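Side-chain contact in gamma-glutamyltransferase 1 Threonine peptidase. MEROPS family T03 (Pseudomonas nitroreducens, PDB 7D9E), which transfers gamma-glutamyl groups from gamma-glutamyl compounds to acceptors or to water, probably by an Ntn-type threonine mechanism, a transpeptidation relevant to theanine synthesis: residues Met253-Gln258 with Gln277-Lys282. Numbering follows the deposited sequence.
Sequences MRIDWQ and QLIGIK
Ile-279 of helix 271-284 rests two of its methyl groups, CG2 and CD1, on Trp-257 and Ile-255 respectively, alternate residues on one face of strand 248-257. The unit is a helix packed on a beta hairpin: that strand pairs antiparallel with 260-264, and the chain then enters the helix, which lies against the sheet in this Ntn-hydrolase clan protein. The backbones come closest at Trp-257 and Ile-279, whose CA atoms are 7.9 Å apart. The two branches of Ile-279 divide the work. CG2, set opposite the backbone N, lies over one face of the indole, where it makes a CH-pi contact 4.2 Å from the centroid of the five-membered ring and 23° off its normal. It is displaced toward the rim, near the root of the side chain, with Trp-257 CG 3.9 Å away. The tryptophan takes the less common first torsion (chi1 84°), with CG lodged between the backbone N and the carbonyl carbon; this folds the indole back along the strand, bringing the Ile-255 carbonyl oxygen to its edge, in plane. Leu-262 of the paired strand touches both Trp-257 and Ile-279, while Phe-102 of the other chain packs on Ile-279 and Tyr-109 of that chain meets the indole edge-to-face. In the crystal, Trp-257 NE1 hydrogen-bonds to a glycerol, probably from the crystallisation liquor. On the strand's other face, Arg-254 grips Asp-256 side-on, NE giving a nearly straight bond (N-H...O 171°) to OD2 at 2.6 Å and NH2 a more bent one to OD1. Back on the helix side, the second branch of Ile-279 completes the apolar contact methyl to methyl, its CD1 4.2 Å from CG2 of Ile-255.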
ATOM      1  N   MET A 253      -8.281  -4.240 -11.803  1.00 21.15           N
ATOM      2  CA  MET A 253      -8.298  -5.696 -11.881  1.00 21.29           C
ATOM      3  C   MET A 253      -9.629  -6.194 -11.331  1.00 23.55           C
ATOM      4  O   MET A 253     -10.066  -5.748 -10.270  1.00 21.62           O
ATOM      5  CB  MET A 253      -7.156  -6.282 -11.053  1.00 20.84           C
ATOM      6  CG  MET A 253      -7.255  -7.782 -10.862  1.00 28.24           C
ATOM      7  SD  MET A 253      -7.032  -8.739 -12.373  1.00 41.20           S
ATOM      8  CE  MET A 253      -5.474  -8.008 -12.865  1.00 29.69           C
ATOM      9  N   ARG A 254     -10.289  -7.092 -12.068  1.00 20.91           N
ATOM     10  CA  ARG A 254     -11.540  -7.706 -11.639  1.00 23.04           C
ATOM     11  C   ARG A 254     -11.350  -9.204 -11.473  1.00 22.91           C
ATOM     12  O   ARG A 254     -10.904  -9.886 -12.401  1.00 24.29           O
ATOM     13  CB  ARG A 254     -12.641  -7.441 -12.667  1.00 24.41           C
ATOM     14  CG  ARG A 254     -13.919  -8.211 -12.388  1.00 27.15           C
ATOM     15  CD  ARG A 254     -14.997  -8.023 -13.442  1.00 30.13           C
ATOM     16  NE  ARG A 254     -16.096  -8.929 -13.163  1.00 30.67           N
ATOM     17  CZ  ARG A 254     -17.377  -8.689 -13.428  1.00 35.13           C
ATOM     18  NH1 ARG A 254     -17.751  -7.545 -13.988  1.00 42.92           N
ATOM     19  NH2 ARG A 254     -18.292  -9.601 -13.119  1.00 38.45           N
ATOM     20  N   ILE A 255     -11.758  -9.713 -10.313  1.00 21.40           N
ATOM     21  CA  ILE A 255     -11.644 -11.118  -9.942  1.00 19.81           C
ATOM     22  C   ILE A 255     -13.015 -11.574  -9.443  1.00 22.77           C
ATOM     23  O   ILE A 255     -13.567 -10.994  -8.502  1.00 24.09           O
ATOM     24  CB  ILE A 255     -10.568 -11.301  -8.852  1.00 19.77           C
ATOM     25  CG1 ILE A 255      -9.210 -10.800  -9.353  1.00 24.71           C
ATOM     26  CG2 ILE A 255     -10.508 -12.779  -8.375  1.00 22.13           C
ATOM     27  CD1 ILE A 255      -8.280 -10.408  -8.231  1.00 23.26           C
ATOM     28  N   ASP A 256     -13.557 -12.617 -10.058  1.00 22.72           N
ATOM     29  CA  ASP A 256     -14.859 -13.137  -9.676  1.00 25.41           C
ATOM     30  C   ASP A 256     -14.719 -14.495  -9.007  1.00 22.65           C
ATOM     31  O   ASP A 256     -14.010 -15.368  -9.512  1.00 26.68           O
ATOM     32  CB  ASP A 256     -15.726 -13.277 -10.926  1.00 26.95           C
ATOM     33  CG  ASP A 256     -16.216 -11.939 -11.447  1.00 32.25           C
ATOM     34  OD1 ASP A 256     -17.281 -11.475 -11.001  1.00 45.62           O
ATOM     35  OD2 ASP A 256     -15.519 -11.347 -12.288  1.00 46.14           O
ATOM     36  N   TRP A 257     -15.423 -14.686  -7.894  1.00 22.87           N
ATOM     37  CA  TRP A 257     -15.481 -16.017  -7.304  1.00 23.48           C
ATOM     38  C   TRP A 257     -16.713 -16.084  -6.410  1.00 28.05           C
ATOM     39  O   TRP A 257     -17.063 -15.096  -5.759  1.00 27.07           O
ATOM     40  CB  TRP A 257     -14.204 -16.311  -6.490  1.00 28.27           C
ATOM     41  CG  TRP A 257     -14.198 -15.809  -5.094  1.00 26.52           C
ATOM     42  CD1 TRP A 257     -14.322 -16.575  -3.973  1.00 30.15           C
ATOM     43  CD2 TRP A 257     -14.100 -14.454  -4.638  1.00 24.22           C
ATOM     44  NE1 TRP A 257     -14.290 -15.790  -2.863  1.00 26.69           N
ATOM     45  CE2 TRP A 257     -14.157 -14.483  -3.236  1.00 26.38           C
ATOM     46  CE3 TRP A 257     -13.949 -13.222  -5.278  1.00 24.38           C
ATOM     47  CZ2 TRP A 257     -14.090 -13.328  -2.458  1.00 25.46           C
ATOM     48  CZ3 TRP A 257     -13.893 -12.078  -4.511  1.00 28.31           C
ATOM     49  CH2 TRP A 257     -13.958 -12.139  -3.107  1.00 26.65           C
ATOM     50  N   GLN A 258     -17.380 -17.240  -6.426  1.00 30.11           N
ATOM     51  CA  GLN A 258     -18.516 -17.511  -5.534  1.00 35.67           C
ATOM     52  C   GLN A 258     -19.576 -16.407  -5.585  1.00 30.65           C
ATOM     53  O   GLN A 258     -20.240 -16.112  -4.584  1.00 36.84           O
ATOM     54  CB  GLN A 258     -18.052 -17.756  -4.091  1.00 41.47           C
ATOM     55  CG  GLN A 258     -17.168 -18.990  -3.912  1.00 43.79           C
ATOM     56  CD  GLN A 258     -17.898 -20.286  -4.222  1.00 53.88           C
ATOM     57  N   GLN A 277      -4.406 -14.912  -8.843  1.00 18.89           N
ATOM     58  CA  GLN A 277      -3.780 -16.226  -8.752  1.00 19.17           C
ATOM     59  C   GLN A 277      -4.039 -16.884  -7.402  1.00 20.34           C
ATOM     60  O   GLN A 277      -4.321 -18.089  -7.340  1.00 20.38           O
ATOM     61  CB  GLN A 277      -2.281 -16.106  -9.012  1.00 19.22           C
ATOM     62  CG  GLN A 277      -1.966 -15.726 -10.458  1.00 18.57           C
ATOM     63  CD  GLN A 277      -0.482 -15.684 -10.738  1.00 19.09           C
ATOM     64  OE1 GLN A 277       0.339 -15.740  -9.833  1.00 23.07           O
ATOM     65  NE2 GLN A 277      -0.122 -15.569 -12.012  1.00 21.30           N
ATOM     66  N   LEU A 278      -3.917 -16.119  -6.311  1.00 18.68           N
ATOM     67  CA  LEU A 278      -4.123 -16.689  -4.977  1.00 16.96           C
ATOM     68  C   LEU A 278      -5.546 -17.211  -4.829  1.00 18.42           C
ATOM     69  O   LEU A 278      -5.769 -18.350  -4.384  1.00 18.75           O
ATOM     70  CB  LEU A 278      -3.835 -15.645  -3.904  1.00 16.83           C
ATOM     71  CG  LEU A 278      -2.363 -15.274  -3.729  1.00 18.05           C
ATOM     72  CD1 LEU A 278      -2.287 -13.901  -3.062  1.00 17.85           C
ATOM     73  CD2 LEU A 278      -1.547 -16.290  -2.956  1.00 18.81           C
ATOM     74  N   ILE A 279      -6.530 -16.386  -5.197  1.00 18.58           N
ATOM     75  CA  ILE A 279      -7.929 -16.787  -5.082  1.00 18.63           C
ATOM     76  C   ILE A 279      -8.243 -17.918  -6.050  1.00 20.94           C
ATOM     77  O   ILE A 279      -8.881 -18.916  -5.688  1.00 22.37           O
ATOM     78  CB  ILE A 279      -8.851 -15.571  -5.296  1.00 19.75           C
ATOM     79  CG1 ILE A 279      -8.660 -14.572  -4.155  1.00 19.44           C
ATOM     80  CG2 ILE A 279     -10.296 -15.999  -5.452  1.00 21.73           C
ATOM     81  CD1 ILE A 279      -9.276 -13.218  -4.424  1.00 22.25           C
ATOM     82  N   GLY A 280      -7.768 -17.796  -7.286  1.00 20.92           N
ATOM     83  CA  GLY A 280      -8.085 -18.799  -8.279  1.00 21.03           C
ATOM     84  C   GLY A 280      -7.495 -20.149  -7.938  1.00 23.44           C
ATOM     85  O   GLY A 280      -8.137 -21.187  -8.121  1.00 23.17           O
ATOM     86  N   ILE A 281      -6.259 -20.153  -7.453  1.00 22.06           N
ATOM     87  CA  ILE A 281      -5.616 -21.411  -7.106  1.00 21.73           C
ATOM     88  C   ILE A 281      -6.271 -22.004  -5.874  1.00 24.84           C
ATOM     89  O   ILE A 281      -6.496 -23.217  -5.797  1.00 23.70           O
ATOM     90  CB  ILE A 281      -4.108 -21.206  -6.914  1.00 20.79           C
ATOM     91  CG1 ILE A 281      -3.458 -20.917  -8.276  1.00 23.52           C
ATOM     92  CG2 ILE A 281      -3.485 -22.435  -6.262  1.00 24.87           C
ATOM     93  CD1 ILE A 281      -2.024 -20.484  -8.190  1.00 23.93           C
ATOM     94  N   LYS A 282      -6.576 -21.172  -4.875  1.00 22.32           N
ATOM     95  CA  LYS A 282      -7.224 -21.719  -3.686  1.00 21.13           C
ATOM     96  C   LYS A 282      -8.558 -22.363  -4.039  1.00 21.98           C
ATOM     97  O   LYS A 282      -8.909 -23.424  -3.500  1.00 24.78           O
ATOM     98  CB  LYS A 282      -7.419 -20.653  -2.606  1.00 22.32           C
ATOM     99  CG  LYS A 282      -8.164 -21.191  -1.396  1.00 21.87           C
ATOM    100  CD  LYS A 282      -8.152 -20.201  -0.256  1.00 22.74           C
ATOM    101  CE  LYS A 282      -8.517 -20.891   1.053  1.00 27.10           C
ATOM    102  NZ  LYS A 282      -9.869 -21.503   0.957  1.00 36.23           N
TER